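Local coordinates for protein kynurenine formamidase (Bacillus anthracis, PDB 4CO9) that catalyses the zinc-dependent hydrolysis of N-formyl-L-kynurenine to L-kynurenine and formate in tryptophan degradation, working as a homodimer with two zinc ions per subunit, at residues 138-152 with 166-180. Sequence-based numbering, arbitrary orientation.
Sequences SEKGIRLIGVDVPSV and LFKHSIHILENVVLD. With ZN (zinc ion), chain O; ZN (zinc ion), chain P.
H172 N bonds R143 O almost straight (179°), and I145 N returns to H172 O, pairing strands 144-147 and 172-175 in parallel and delivering E175 to the zinc centre. L174 N to I145 O and V147 N to L174 O continue the pairing. G146 CA packs 3.1 Å from L174 O. On the I145 face, CG2 of I145 presses on I171 CG2 (3.9 Å); the I145 side chain crosses that of L166 at about a right angle, its CG2 3.8 Å from L166 CD1, while V152 CG2 reaches that same methyl tip to tip.

At and just beyond the strand ends, N176 N turns to V149 O and V177 N to V147 O. E175 sets its CG anti to the carbonyl carbon (chi1 -72°) and extends past P150: OE1 bridges the two ions, 2.6 Å from the zinc (chain O) that OE2 binds at 2.1 Å and 2.4 Å from the other (chain P). V152 N gives OE2 only a weak bond.

The more solvent-exposed side lies near the helix ends, where S138 OG bonds H169 O weakly and a water joins that oxygen to I142 O. Helix 161-168 links the two strands as a beta-alpha-beta crossover, and its H163 joins E175, H52, H56 and D58 in the binuclear zinc site.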
loop_
_atom_site.group_PDB
_atom_site.type_symbol
_atom_site.label_atom_id
_atom_site.label_comp_id
_atom_site.label_asym_id
_atom_site.label_seq_id
_atom_site.Cartn_x
_atom_site.Cartn_y
_atom_site.Cartn_z
ATOM N N SER C 138 23.365 4.098 10.341
ATOM C CA SER C 138 23.339 5.384 9.665
ATOM C C SER C 138 24.671 5.725 9.024
ATOM O O SER C 138 24.725 6.222 7.894
ATOM C CB SER C 138 22.954 6.478 10.660
ATOM O OG SER C 138 22.969 7.763 10.063
ATOM N N GLU C 139 25.747 5.433 9.739
ATOM C CA GLU C 139 27.093 5.626 9.204
ATOM C C GLU C 139 27.296 4.835 7.898
ATOM O O GLU C 139 28.006 5.278 7.003
ATOM C CB GLU C 139 28.136 5.122 10.208
ATOM C CG GLU C 139 29.560 5.660 10.012
ATOM C CD GLU C 139 30.336 4.831 9.004
ATOM O OE1 GLU C 139 30.119 3.600 8.960
ATOM O OE2 GLU C 139 31.159 5.404 8.259
ATOM N N LYS C 140 26.686 3.657 7.804
ATOM C CA LYS C 140 26.786 2.836 6.588
ATOM C C LYS C 140 25.921 3.322 5.447
ATOM O O LYS C 140 26.083 2.851 4.327
ATOM C CB LYS C 140 26.441 1.380 6.889
ATOM C CG LYS C 140 27.342 0.785 7.939
ATOM C CD LYS C 140 27.548 -0.694 7.738
ATOM C CE LYS C 140 28.482 -1.231 8.803
ATOM N NZ LYS C 140 29.846 -0.648 8.696
ATOM N N GLY C 141 24.997 4.241 5.726
ATOM C CA GLY C 141 24.078 4.749 4.703
ATOM C C GLY C 141 22.718 4.050 4.702
ATOM O O GLY C 141 21.936 4.210 3.777
ATOM N N ILE C 142 22.426 3.270 5.731
ATOM C CA ILE C 142 21.166 2.542 5.792
ATOM C C ILE C 142 20.041 3.501 6.170
ATOM O O ILE C 142 20.145 4.217 7.154
ATOM C CB ILE C 142 21.272 1.345 6.755
ATOM C CG1 ILE C 142 22.157 0.279 6.097
ATOM C CG2 ILE C 142 19.898 0.780 7.093
ATOM C CD1 ILE C 142 22.651 -0.796 7.015
ATOM N N ARG C 143 18.975 3.495 5.367
ATOM C CA ARG C 143 17.856 4.418 5.515
ATOM C C ARG C 143 16.575 3.760 6.021
ATOM O O ARG C 143 15.631 4.454 6.389
ATOM C CB ARG C 143 17.553 5.087 4.182
ATOM C CG ARG C 143 18.723 5.803 3.534
ATOM C CD ARG C 143 18.340 6.225 2.127
ATOM N NE ARG C 143 17.551 7.459 2.140
ATOM C CZ ARG C 143 16.783 7.885 1.142
ATOM N NH1 ARG C 143 16.675 7.173 0.034
ATOM N NH2 ARG C 143 16.111 9.027 1.257
ATOM N N LEU C 144 16.532 2.439 6.021
ATOM C CA LEU C 144 15.350 1.717 6.468
ATOM C C LEU C 144 15.759 0.417 7.126
ATOM O O LEU C 144 16.595 -0.320 6.613
ATOM C CB LEU C 144 14.422 1.436 5.283
ATOM C CG LEU C 144 13.231 0.506 5.533
ATOM C CD1 LEU C 144 12.067 1.155 6.258
ATOM C CD2 LEU C 144 12.732 -0.087 4.231
ATOM N N ILE C 145 15.134 0.145 8.265
ATOM C CA ILE C 145 15.295 -1.101 8.980
ATOM C C ILE C 145 13.925 -1.753 9.095
ATOM O O ILE C 145 12.922 -1.089 9.415
ATOM C CB ILE C 145 15.966 -0.884 10.362
ATOM C CG1 ILE C 145 16.401 -2.206 10.979
ATOM C CG2 ILE C 145 15.050 -0.172 11.349
ATOM C CD1 ILE C 145 17.701 -2.721 10.434
ATOM N N GLY C 146 13.887 -3.054 8.800
ATOM C CA GLY C 146 12.665 -3.835 8.911
ATOM C C GLY C 146 12.882 -5.011 9.833
ATOM O O GLY C 146 13.973 -5.589 9.841
ATOM N N VAL C 147 11.862 -5.345 10.616
ATOM C CA VAL C 147 11.897 -6.486 11.512
ATOM C C VAL C 147 10.665 -7.379 11.351
ATOM O O VAL C 147 9.579 -6.895 10.999
ATOM C CB VAL C 147 12.041 -6.053 12.991
ATOM C CG1 VAL C 147 13.387 -5.394 13.205
ATOM C CG2 VAL C 147 10.914 -5.125 13.417
ATOM N N ASP C 148 10.833 -8.675 11.614
ATOM C CA ASP C 148 9.725 -9.628 11.507
ATOM C C ASP C 148 8.956 -9.796 12.813
ATOM O O ASP C 148 8.415 -10.868 13.088
ATOM C CB ASP C 148 10.217 -10.981 10.981
ATOM C CG ASP C 148 11.246 -11.635 11.885
ATOM O OD1 ASP C 148 11.721 -10.985 12.841
ATOM O OD2 ASP C 148 11.608 -12.803 11.614
ATOM N N VAL C 149 8.901 -8.726 13.604
ATOM C CA VAL C 149 8.142 -8.666 14.851
ATOM C C VAL C 149 7.439 -7.294 14.929
ATOM O O VAL C 149 7.705 -6.420 14.108
ATOM C CB VAL C 149 9.048 -8.885 16.080
ATOM C CG1 VAL C 149 9.414 -10.352 16.204
ATOM C CG2 VAL C 149 10.303 -8.029 15.982
ATOM N N PRO C 150 6.512 -7.109 15.884
ATOM C CA PRO C 150 5.683 -5.880 15.864
ATOM C C PRO C 150 6.379 -4.599 16.266
ATOM O O PRO C 150 5.823 -3.524 16.055
ATOM C CB PRO C 150 4.579 -6.179 16.878
ATOM C CG PRO C 150 4.533 -7.657 16.972
ATOM C CD PRO C 150 5.942 -8.125 16.786
ATOM N N SER C 151 7.558 -4.699 16.865
ATOM C CA SER C 151 8.236 -3.521 17.355
ATOM C C SER C 151 9.756 -3.637 17.277
ATOM O O SER C 151 10.307 -4.740 17.263
ATOM C CB SER C 151 7.823 -3.244 18.792
ATOM O OG SER C 151 8.262 -1.950 19.190
ATOM N N VAL C 152 10.406 -2.481 17.210
ATOM C CA VAL C 152 11.870 -2.395 17.357
ATOM C C VAL C 152 12.285 -2.173 18.819
ATOM O O VAL C 152 13.468 -2.261 19.137
ATOM C CB VAL C 152 12.486 -1.291 16.472
ATOM C CG1 VAL C 152 12.245 -1.598 15.001
ATOM C CG2 VAL C 152 11.955 0.088 16.844
ATOM N N LEU C 166 16.536 5.636 15.957
ATOM C CA LEU C 166 16.496 5.315 14.537
ATOM C C LEU C 166 16.090 6.531 13.730
ATOM O O LEU C 166 16.823 6.957 12.828
ATOM C CB LEU C 166 15.559 4.134 14.256
ATOM C CG LEU C 166 16.089 2.776 14.704
ATOM C CD1 LEU C 166 14.990 1.718 14.666
ATOM C CD2 LEU C 166 17.275 2.344 13.862
ATOM N N PHE C 167 14.963 7.136 14.074
ATOM C CA PHE C 167 14.526 8.301 13.320
ATOM C C PHE C 167 15.466 9.516 13.507
ATOM O O PHE C 167 15.643 10.297 12.570
ATOM C CB PHE C 167 13.021 8.610 13.480
ATOM C CG PHE C 167 12.148 7.986 12.386
ATOM C CD1 PHE C 167 12.075 8.556 11.128
ATOM C CD2 PHE C 167 11.409 6.831 12.622
ATOM C CE1 PHE C 167 11.272 8.004 10.134
ATOM C CE2 PHE C 167 10.600 6.275 11.630
ATOM C CZ PHE C 167 10.534 6.864 10.390
ATOM N N LYS C 168 16.114 9.637 14.665
ATOM C CA LYS C 168 17.132 10.686 14.873
ATOM C C LYS C 168 18.261 10.561 13.851
ATOM O O LYS C 168 18.916 11.549 13.528
ATOM C CB LYS C 168 17.713 10.571 16.277
ATOM C CG LYS C 168 18.419 11.807 16.822
ATOM C CD LYS C 168 19.085 11.511 18.169
ATOM C CE LYS C 168 18.856 12.610 19.199
ATOM N NZ LYS C 168 19.361 13.924 18.755
ATOM N N HIS C 169 18.511 9.338 13.389
ATOM C CA HIS C 169 19.567 9.062 12.418
ATOM C C HIS C 169 19.031 8.801 11.014
ATOM O O HIS C 169 19.706 8.187 10.199
ATOM C CB HIS C 169 20.402 7.881 12.888
ATOM C CG HIS C 169 21.244 8.190 14.083
ATOM N ND1 HIS C 169 20.768 8.089 15.371
ATOM C CD2 HIS C 169 22.530 8.608 14.184
ATOM C CE1 HIS C 169 21.725 8.425 16.217
ATOM N NE2 HIS C 169 22.804 8.746 15.522
ATOM N N SER C 170 17.816 9.273 10.757
ATOM C CA SER C 170 17.177 9.192 9.455
ATOM C C SER C 170 16.899 7.762 8.993
ATOM O O SER C 170 16.807 7.518 7.801
ATOM C CB SER C 170 17.997 9.961 8.407
ATOM O OG SER C 170 17.932 11.343 8.677
ATOM N N ILE C 171 16.746 6.842 9.944
ATOM C CA ILE C 171 16.439 5.455 9.635
ATOM C C ILE C 171 14.955 5.205 9.878
ATOM O O ILE C 171 14.461 5.348 10.987
ATOM C CB ILE C 171 17.228 4.467 10.491
ATOM C CG1 ILE C 171 18.724 4.725 10.334
ATOM C CG2 ILE C 171 16.873 3.037 10.103
ATOM C CD1 ILE C 171 19.582 3.936 11.296
ATOM N N HIS C 172 14.275 4.811 8.811
ATOM C CA HIS C 172 12.850 4.562 8.828
ATOM C C HIS C 172 12.575 3.143 9.295
ATOM O O HIS C 172 13.472 2.322 9.318
ATOM C CB HIS C 172 12.302 4.824 7.447
ATOM C CG HIS C 172 12.446 6.251 7.025
ATOM N ND1 HIS C 172 11.368 7.038 6.699
ATOM C CD2 HIS C 172 13.536 7.041 6.906
ATOM C CE1 HIS C 172 11.789 8.247 6.370
ATOM N NE2 HIS C 172 13.098 8.276 6.495
ATOM N N ILE C 173 11.330 2.879 9.677
ATOM C CA ILE C 173 10.971 1.663 10.406
ATOM C C ILE C 173 9.832 0.913 9.740
ATOM O O ILE C 173 8.772 1.485 9.475
ATOM C CB ILE C 173 10.556 1.997 11.857
ATOM C CG1 ILE C 173 11.744 2.606 12.608
ATOM C CG2 ILE C 173 10.058 0.743 12.585
ATOM C CD1 ILE C 173 11.382 3.220 13.943
ATOM N N LEU C 174 10.064 -0.383 9.521
ATOM C CA LEU C 174 9.100 -1.301 8.950
ATOM C C LEU C 174 8.967 -2.478 9.899
ATOM O O LEU C 174 9.966 -3.080 10.280
ATOM C CB LEU C 174 9.609 -1.742 7.575
ATOM C CG LEU C 174 8.962 -2.926 6.872
ATOM C CD1 LEU C 174 7.478 -2.672 6.628
ATOM C CD2 LEU C 174 9.691 -3.202 5.571
ATOM N N GLU C 175 7.741 -2.800 10.296
ATOM C CA GLU C 175 7.477 -3.835 11.288
ATOM C C GLU C 175 6.557 -4.926 10.743
ATOM O O GLU C 175 5.794 -4.698 9.793
ATOM C CB GLU C 175 6.879 -3.205 12.553
ATOM C CG GLU C 175 7.906 -2.413 13.343
ATOM C CD GLU C 175 7.310 -1.388 14.291
ATOM O OE1 GLU C 175 6.136 -0.996 14.109
ATOM O OE2 GLU C 175 8.047 -0.959 15.226
ATOM N N ASN C 176 6.667 -6.116 11.335
ATOM C CA ASN C 176 5.850 -7.279 10.979
ATOM C C ASN C 176 6.013 -7.791 9.543
ATOM O O ASN C 176 5.058 -8.279 8.947
ATOM C CB ASN C 176 4.364 -7.014 11.268
ATOM C CG ASN C 176 4.019 -7.119 12.744
ATOM O OD1 ASN C 176 4.669 -7.837 13.500
ATOM N ND2 ASN C 176 2.974 -6.418 13.155
ATOM N N VAL C 177 7.209 -7.709 8.985
ATOM C CA VAL C 177 7.455 -8.425 7.733
ATOM C C VAL C 177 7.494 -9.932 8.016
ATOM O O VAL C 177 7.703 -10.336 9.152
ATOM C CB VAL C 177 8.727 -7.974 6.980
ATOM C CG1 VAL C 177 8.527 -6.593 6.374
ATOM C CG2 VAL C 177 9.970 -8.013 7.864
ATOM N N VAL C 178 7.246 -10.722 6.982
ATOM C CA VAL C 178 7.224 -12.180 7.064
ATOM C C VAL C 178 8.386 -12.708 6.244
ATOM O O VAL C 178 8.407 -12.552 5.025
ATOM C CB VAL C 178 5.926 -12.729 6.468
ATOM C CG1 VAL C 178 5.864 -14.244 6.612
ATOM C CG2 VAL C 178 4.729 -12.064 7.126
ATOM N N LEU C 179 9.368 -13.302 6.919
ATOM C CA LEU C 179 10.621 -13.647 6.269
ATOM C C LEU C 179 11.028 -15.121 6.364
ATOM O O LEU C 179 12.080 -15.486 5.864
ATOM C CB LEU C 179 11.751 -12.779 6.851
ATOM C CG LEU C 179 11.632 -11.264 6.721
ATOM C CD1 LEU C 179 12.813 -10.600 7.413
ATOM C CD2 LEU C 179 11.540 -10.822 5.267
ATOM N N ASP C 180 10.219 -15.975 6.975
ATOM C CA ASP C 180 10.650 -17.374 7.141
ATOM C C ASP C 180 10.684 -18.161 5.818
ATOM O O ASP C 180 11.421 -19.127 5.708
ATOM C CB ASP C 180 9.858 -18.085 8.239
ATOM C CG ASP C 180 10.479 -17.893 9.630
ATOM O OD1 ASP C 180 11.246 -16.915 9.853
ATOM O OD2 ASP C 180 10.204 -18.738 10.506
HETATM ZN ZN ZN O . 6.902 0.664 15.944
HETATM ZN ZN ZN P . 4.194 0.374 14.452
HETATM O O HOH W 1 20.138 6.944 7.569
HETATM O O HOH W 2 10.390 -14.252 9.641
HETATM O O HOH W 3 4.915 0.743 16.338
HETATM O O HOH W 4 6.502 -0.763 17.998
#